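Local atomic coordinates of protein SSD1 (Saccharomyces cerevisiae S288C, PDB entry 7AM1), a protein that binds messenger RNA through its untranslated regions and represses translation, as a non-enzymatic relative of the RNase II family of ribonucleases. Residues A[355-359]-A[466-472]; A[363-367]-A[379-383]. All coordinates share one frame; numbering follows the deposited sequence.

In the fold
Leaving helix 349-354, the chain forms the short edge strand 356-358, which pairs with strand 462-472 more than a hundred residues later; contact 1 thus closes a long loop. Nested inside it, contact 2 closes a much shorter one: residues 363-367 lead into strand 367-370, and the chain then returns along strand 378-384. Both contacts belong to one mixed sheet of the RNB region, near its two margins, with strands 446-456 and 389-397 between 462-472 and 378-384. Their centres lie about 12 Å apart and their side chains meet, Phe358 and Ile472 of contact 1 packing against Ile366, and Phe358 also against Tyr364 of contact 2.

Contact 1 (A[355-359]-A[466-472]); sequences RRNFT and WVGESTI
Arg356 and Phe358 enter the backbone ladder with Glu469 and Thr471. The N of Arg356 donates to Glu469 O at 3.1 Å, the N of Thr471 to Arg356 O at 3.0 Å, and the N of Phe358 to Thr471 O at 2.8 Å.

Charged side chains grip the strand in two ways. Arg355 NH1 donates to the backbone Ser470 O at 3.1 Å, an acceptor near the guanidinium plane, while Glu469 CB sits over one face of the group. The Glu469 carboxylate offers only a nearby opposite charge; the salt bridge of Arg355 NH2 is with Asp398. Arg356 reaches over the Trp466 indole: with CG anti to the backbone N (chi1 -179°) and the chain extended, CD stands 3.8 Å from the centroid of the six-membered ring, a CH-pi contact, and NH1 lies over the same face. The guanidinium is steeply inclined, its plane 76° from the ring, so this cation-pi pair is no flat stack; a long arginine suits it by offering both methylenes and charge.

Apolar contacts and small polar side chains complete the pairing. Phe358 turns its ring edge to Ser470 CB, 3.7 Å from CE2, and its CB meets Ile472 CG2. Ser470, being small, fits against this ring edge, its OG hydrogen-bonded to Ser450 and Thr448. Methyls of Thr359 and Thr471 touch, while Asn357 OD1 accepts from Thr359 N.

The last bond makes an Asx turn; the whole is a parallel edge-strand pairing in the mixed sheet of the RNB domain.

Contact 2 (A[363-367]-A[379-383]); sequences EYNIF and ALHVR
Tyr364 sets its ring edge against the face of His381, a T-shaped pair with planes 68° apart and CD1 3.5 Å from NE2. The two side chains run side by side in the same direction. Hydrogen bonds that join its imidazole nitrogens with Glu391 and His395 hold the His381 ring in place, so a histidine here serves both as an aromatic face and as a polar link to strand 389-397.

Arg383, extended from CG to NE, slants across Tyr364, with CD 3.6 Å from CE1. Its NH2 then reaches Glu363 OE1 in a 3.2 Å salt bridge, the carboxylate bent back by chi2 (-68°) and turned 57° from the guanidinium plane. With an alanine here instead of Arg383, the Glu363 carboxylate would probably be left without this charged mate and the Tyr364 ring without its contact with the arginine methylene.

Farther along, Phe367 lays one ring face over Leu380, whose CB is 3.8 Å from CZ, while Ile366 CG2 meets the small Ala379 CB at 3.6 Å. Two reciprocal backbone bonds, Phe367 N to Leu380 O and Leu380 N to Phe367 O, form an antiparallel hydrogen-bonded pair. Toward Asn365 the chains part, and a water bridges its N to Val382 O.

The chemistry thus grades from apolar and backbone-bonded at Phe367, through the aromatic pair, to an ionic end at the partly exposed Arg383, where solvent probably weakens the charge attraction.

Contact 1 (A[355-359]-A[466-472])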
loop_
_atom_site.group_PDB
_atom_site.type_symbol
_atom_site.label_atom_id
_atom_site.label_comp_id
_atom_site.label_asym_id
_atom_site.label_seq_id
_atom_site.Cartn_x
_atom_site.Cartn_y
_atom_site.Cartn_z
ATOM N N ARG A 355 21.649 31.424 -10.317
ATOM C CA ARG A 355 21.243 30.543 -9.232
ATOM C C ARG A 355 21.977 30.895 -7.946
ATOM O O ARG A 355 23.151 31.280 -7.968
ATOM C CB ARG A 355 21.511 29.084 -9.603
ATOM C CG ARG A 355 20.955 28.688 -10.959
ATOM C CD ARG A 355 21.020 27.183 -11.191
ATOM N NE ARG A 355 20.003 26.759 -12.151
ATOM C CZ ARG A 355 18.943 26.009 -11.859
ATOM N NH1 ARG A 355 18.742 25.554 -10.627
ATOM N NH2 ARG A 355 18.082 25.701 -12.818
ATOM N N ARG A 356 21.277 30.773 -6.817
ATOM C CA ARG A 356 21.935 30.943 -5.529
ATOM C C ARG A 356 22.984 29.853 -5.369
ATOM O O ARG A 356 22.684 28.664 -5.503
ATOM C CB ARG A 356 20.926 30.886 -4.383
ATOM C CG ARG A 356 21.561 31.091 -3.003
ATOM C CD ARG A 356 20.525 31.399 -1.925
ATOM N NE ARG A 356 21.127 31.429 -0.592
ATOM C CZ ARG A 356 20.444 31.487 0.548
ATOM N NH1 ARG A 356 19.119 31.525 0.538
ATOM N NH2 ARG A 356 21.091 31.508 1.705
ATOM N N ASN A 357 24.218 30.257 -5.097
ATOM C CA ASN A 357 25.350 29.345 -5.156
ATOM C C ASN A 357 25.665 28.811 -3.764
ATOM O O ASN A 357 25.910 29.588 -2.835
ATOM C CB ASN A 357 26.570 30.039 -5.758
ATOM C CG ASN A 357 27.678 29.066 -6.085
ATOM O OD1 ASN A 357 28.300 28.497 -5.188
ATOM N ND2 ASN A 357 27.926 28.860 -7.374
ATOM N N PHE A 358 25.648 27.485 -3.624
ATOM C CA PHE A 358 26.020 26.806 -2.390
ATOM C C PHE A 358 27.249 25.923 -2.602
ATOM O O PHE A 358 27.388 24.887 -1.951
ATOM C CB PHE A 358 24.872 25.943 -1.853
ATOM C CG PHE A 358 23.651 26.715 -1.429
ATOM C CD1 PHE A 358 23.632 27.415 -0.232
ATOM C CD2 PHE A 358 22.504 26.706 -2.213
ATOM C CE1 PHE A 358 22.499 28.116 0.164
ATOM C CE2 PHE A 358 21.369 27.407 -1.827
ATOM C CZ PHE A 358 21.362 28.106 -0.638
ATOM N N THR A 359 28.151 26.312 -3.504
ATOM C CA THR A 359 29.266 25.444 -3.862
ATOM C C THR A 359 30.527 25.705 -3.047
ATOM O O THR A 359 31.457 24.892 -3.104
ATOM C CB THR A 359 29.609 25.589 -5.351
ATOM O OG1 THR A 359 30.016 26.934 -5.625
ATOM C CG2 THR A 359 28.409 25.237 -6.221
ATOM N N TRP A 466 13.323 30.863 2.444
ATOM C CA TRP A 466 13.717 31.213 1.086
ATOM C C TRP A 466 13.507 30.009 0.178
ATOM O O TRP A 466 13.842 28.880 0.545
ATOM C CB TRP A 466 15.181 31.653 1.027
ATOM C CG TRP A 466 15.633 32.043 -0.355
ATOM C CD1 TRP A 466 15.550 33.282 -0.926
ATOM C CD2 TRP A 466 16.244 31.192 -1.332
ATOM N NE1 TRP A 466 16.069 33.252 -2.197
ATOM C CE2 TRP A 466 16.500 31.981 -2.471
ATOM C CE3 TRP A 466 16.600 29.841 -1.353
ATOM C CZ2 TRP A 466 17.096 31.461 -3.621
ATOM C CZ3 TRP A 466 17.190 29.326 -2.497
ATOM C CH2 TRP A 466 17.434 30.136 -3.612
ATOM N N VAL A 467 12.941 30.256 -1.001
ATOM C CA VAL A 467 12.700 29.222 -2.000
ATOM C C VAL A 467 13.177 29.748 -3.347
ATOM O O VAL A 467 12.791 30.847 -3.756
ATOM C CB VAL A 467 11.210 28.840 -2.073
ATOM C CG1 VAL A 467 10.995 27.765 -3.114
ATOM C CG2 VAL A 467 10.707 28.386 -0.710
ATOM N N GLY A 468 14.007 28.972 -4.035
ATOM C CA GLY A 468 14.519 29.439 -5.311
ATOM C C GLY A 468 15.406 28.408 -5.973
ATOM O O GLY A 468 15.633 27.312 -5.450
ATOM N N GLU A 469 15.892 28.783 -7.155
ATOM C CA GLU A 469 16.842 27.963 -7.895
ATOM C C GLU A 469 18.243 28.132 -7.321
ATOM O O GLU A 469 18.618 29.219 -6.869
ATOM C CB GLU A 469 16.819 28.340 -9.374
ATOM C CG GLU A 469 15.467 28.077 -10.037
ATOM C CD GLU A 469 15.391 28.611 -11.452
ATOM O OE1 GLU A 469 14.750 27.958 -12.304
ATOM O OE2 GLU A 469 15.984 29.680 -11.714
ATOM N N SER A 470 19.014 27.046 -7.334
ATOM C CA SER A 470 20.296 27.027 -6.648
ATOM C C SER A 470 21.256 26.091 -7.368
ATOM O O SER A 470 20.909 25.429 -8.352
ATOM C CB SER A 470 20.132 26.587 -5.189
ATOM O OG SER A 470 19.512 25.312 -5.122
ATOM N N THR A 471 22.479 26.045 -6.851
ATOM C CA THR A 471 23.522 25.139 -7.306
ATOM C C THR A 471 24.264 24.668 -6.066
ATOM O O THR A 471 24.620 25.486 -5.210
ATOM C CB THR A 471 24.487 25.831 -8.277
ATOM O OG1 THR A 471 23.764 26.307 -9.419
ATOM C CG2 THR A 471 25.575 24.877 -8.734
ATOM N N ILE A 472 24.490 23.358 -5.966
ATOM C CA ILE A 472 25.172 22.778 -4.819
ATOM C C ILE A 472 26.347 21.952 -5.319
ATOM O O ILE A 472 26.417 21.552 -6.483
ATOM C CB ILE A 472 24.240 21.905 -3.940
ATOM C CG1 ILE A 472 23.782 20.645 -4.686
ATOM C CG2 ILE A 472 23.040 22.720 -3.474
ATOM C CD1 ILE A 472 23.042 19.641 -3.810
#

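Contact 2 (A[363-367]-A[379-383])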
loop_
_atom_site.group_PDB
_atom_site.type_symbol
_atom_site.label_atom_id
_atom_site.label_comp_id
_atom_site.label_asym_id
_atom_site.label_seq_id
_atom_site.Cartn_x
_atom_site.Cartn_y
_atom_site.Cartn_z
ATOM N N GLU A 363 31.805 27.447 3.333
ATOM C CA GLU A 363 30.624 28.053 3.927
ATOM C C GLU A 363 29.493 27.070 4.164
ATOM O O GLU A 363 28.714 27.265 5.098
ATOM C CB GLU A 363 30.093 29.183 3.034
ATOM C CG GLU A 363 31.066 30.327 2.793
ATOM C CD GLU A 363 31.344 31.157 4.035
ATOM O OE1 GLU A 363 30.472 31.224 4.925
ATOM O OE2 GLU A 363 32.437 31.756 4.111
ATOM N N TYR A 364 29.374 26.034 3.336
ATOM C CA TYR A 364 28.276 25.083 3.421
ATOM C C TYR A 364 28.846 23.676 3.393
ATOM O O TYR A 364 29.691 23.362 2.550
ATOM C CB TYR A 364 27.280 25.277 2.269
ATOM C CG TYR A 364 26.692 26.666 2.224
ATOM C CD1 TYR A 364 25.605 27.001 3.015
ATOM C CD2 TYR A 364 27.231 27.643 1.401
ATOM C CE1 TYR A 364 25.065 28.265 2.986
ATOM C CE2 TYR A 364 26.702 28.919 1.369
ATOM C CZ TYR A 364 25.616 29.222 2.164
ATOM O OH TYR A 364 25.079 30.488 2.142
ATOM N N ASN A 365 28.403 22.850 4.336
ATOM C CA ASN A 365 28.747 21.433 4.390
ATOM C C ASN A 365 27.485 20.666 4.004
ATOM O O ASN A 365 26.711 20.230 4.855
ATOM C CB ASN A 365 29.256 21.031 5.766
ATOM C CG ASN A 365 29.765 19.601 5.803
ATOM O OD1 ASN A 365 29.542 18.822 4.875
ATOM N ND2 ASN A 365 30.456 19.252 6.878
ATOM N N ILE A 366 27.266 20.539 2.705
ATOM C CA ILE A 366 26.077 19.879 2.179
ATOM C C ILE A 366 26.349 18.386 2.095
ATOM O O ILE A 366 27.359 17.957 1.522
ATOM C CB ILE A 366 25.695 20.448 0.805
ATOM C CG1 ILE A 366 25.208 21.890 0.948
ATOM C CG2 ILE A 366 24.594 19.612 0.161
ATOM C CD1 ILE A 366 25.179 22.657 -0.351
ATOM N N PHE A 367 25.461 17.586 2.667
ATOM C CA PHE A 367 25.551 16.145 2.499
ATOM C C PHE A 367 24.355 15.672 1.688
ATOM O O PHE A 367 23.207 16.006 1.998
ATOM C CB PHE A 367 25.650 15.408 3.844
ATOM C CG PHE A 367 24.582 15.762 4.840
ATOM C CD1 PHE A 367 24.701 16.889 5.630
ATOM C CD2 PHE A 367 23.476 14.942 5.011
ATOM C CE1 PHE A 367 23.726 17.212 6.556
ATOM C CE2 PHE A 367 22.497 15.259 5.940
ATOM C CZ PHE A 367 22.624 16.398 6.711
ATOM N N ALA A 379 19.507 16.698 -0.730
ATOM C CA ALA A 379 20.696 17.030 0.038
ATOM C C ALA A 379 20.342 18.104 1.057
ATOM O O ALA A 379 19.378 18.857 0.887
ATOM C CB ALA A 379 21.835 17.494 -0.877
ATOM N N LEU A 380 21.148 18.182 2.116
ATOM C CA LEU A 380 20.875 19.090 3.214
ATOM C C LEU A 380 22.148 19.780 3.673
ATOM O O LEU A 380 23.252 19.250 3.512
ATOM C CB LEU A 380 20.302 18.350 4.434
ATOM C CG LEU A 380 18.885 17.798 4.418
ATOM C CD1 LEU A 380 18.708 16.872 5.617
ATOM C CD2 LEU A 380 17.871 18.932 4.435
ATOM N N HIS A 381 21.981 20.959 4.267
ATOM C CA HIS A 381 23.036 21.550 5.072
ATOM C C HIS A 381 22.396 22.198 6.288
ATOM O O HIS A 381 21.217 22.561 6.270
ATOM C CB HIS A 381 23.888 22.572 4.299
ATOM C CG HIS A 381 23.240 23.908 4.092
ATOM N ND1 HIS A 381 22.634 24.266 2.908
ATOM C CD2 HIS A 381 23.165 24.996 4.895
ATOM C CE1 HIS A 381 22.191 25.508 2.997
ATOM N NE2 HIS A 381 22.496 25.972 4.196
ATOM N N VAL A 382 23.171 22.291 7.360
ATOM C CA VAL A 382 22.803 23.066 8.536
ATOM C C VAL A 382 23.972 24.001 8.804
ATOM O O VAL A 382 25.134 23.583 8.747
ATOM C CB VAL A 382 22.499 22.180 9.758
ATOM C CG1 VAL A 382 22.425 23.022 11.017
ATOM C CG2 VAL A 382 21.212 21.417 9.560
ATOM N N ARG A 383 23.675 25.263 9.060
ATOM C CA ARG A 383 24.724 26.258 9.205
ATOM C C ARG A 383 24.320 27.198 10.324
ATOM O O ARG A 383 23.145 27.543 10.461
ATOM C CB ARG A 383 24.946 26.993 7.873
ATOM C CG ARG A 383 26.004 28.079 7.865
ATOM C CD ARG A 383 26.171 28.610 6.438
ATOM N NE ARG A 383 27.110 29.724 6.343
ATOM C CZ ARG A 383 26.781 31.004 6.465
ATOM N NH1 ARG A 383 25.522 31.355 6.692
ATOM N NH2 ARG A 383 27.715 31.934 6.355
HETATM O O HOH W 1 26.717 23.964 6.492
#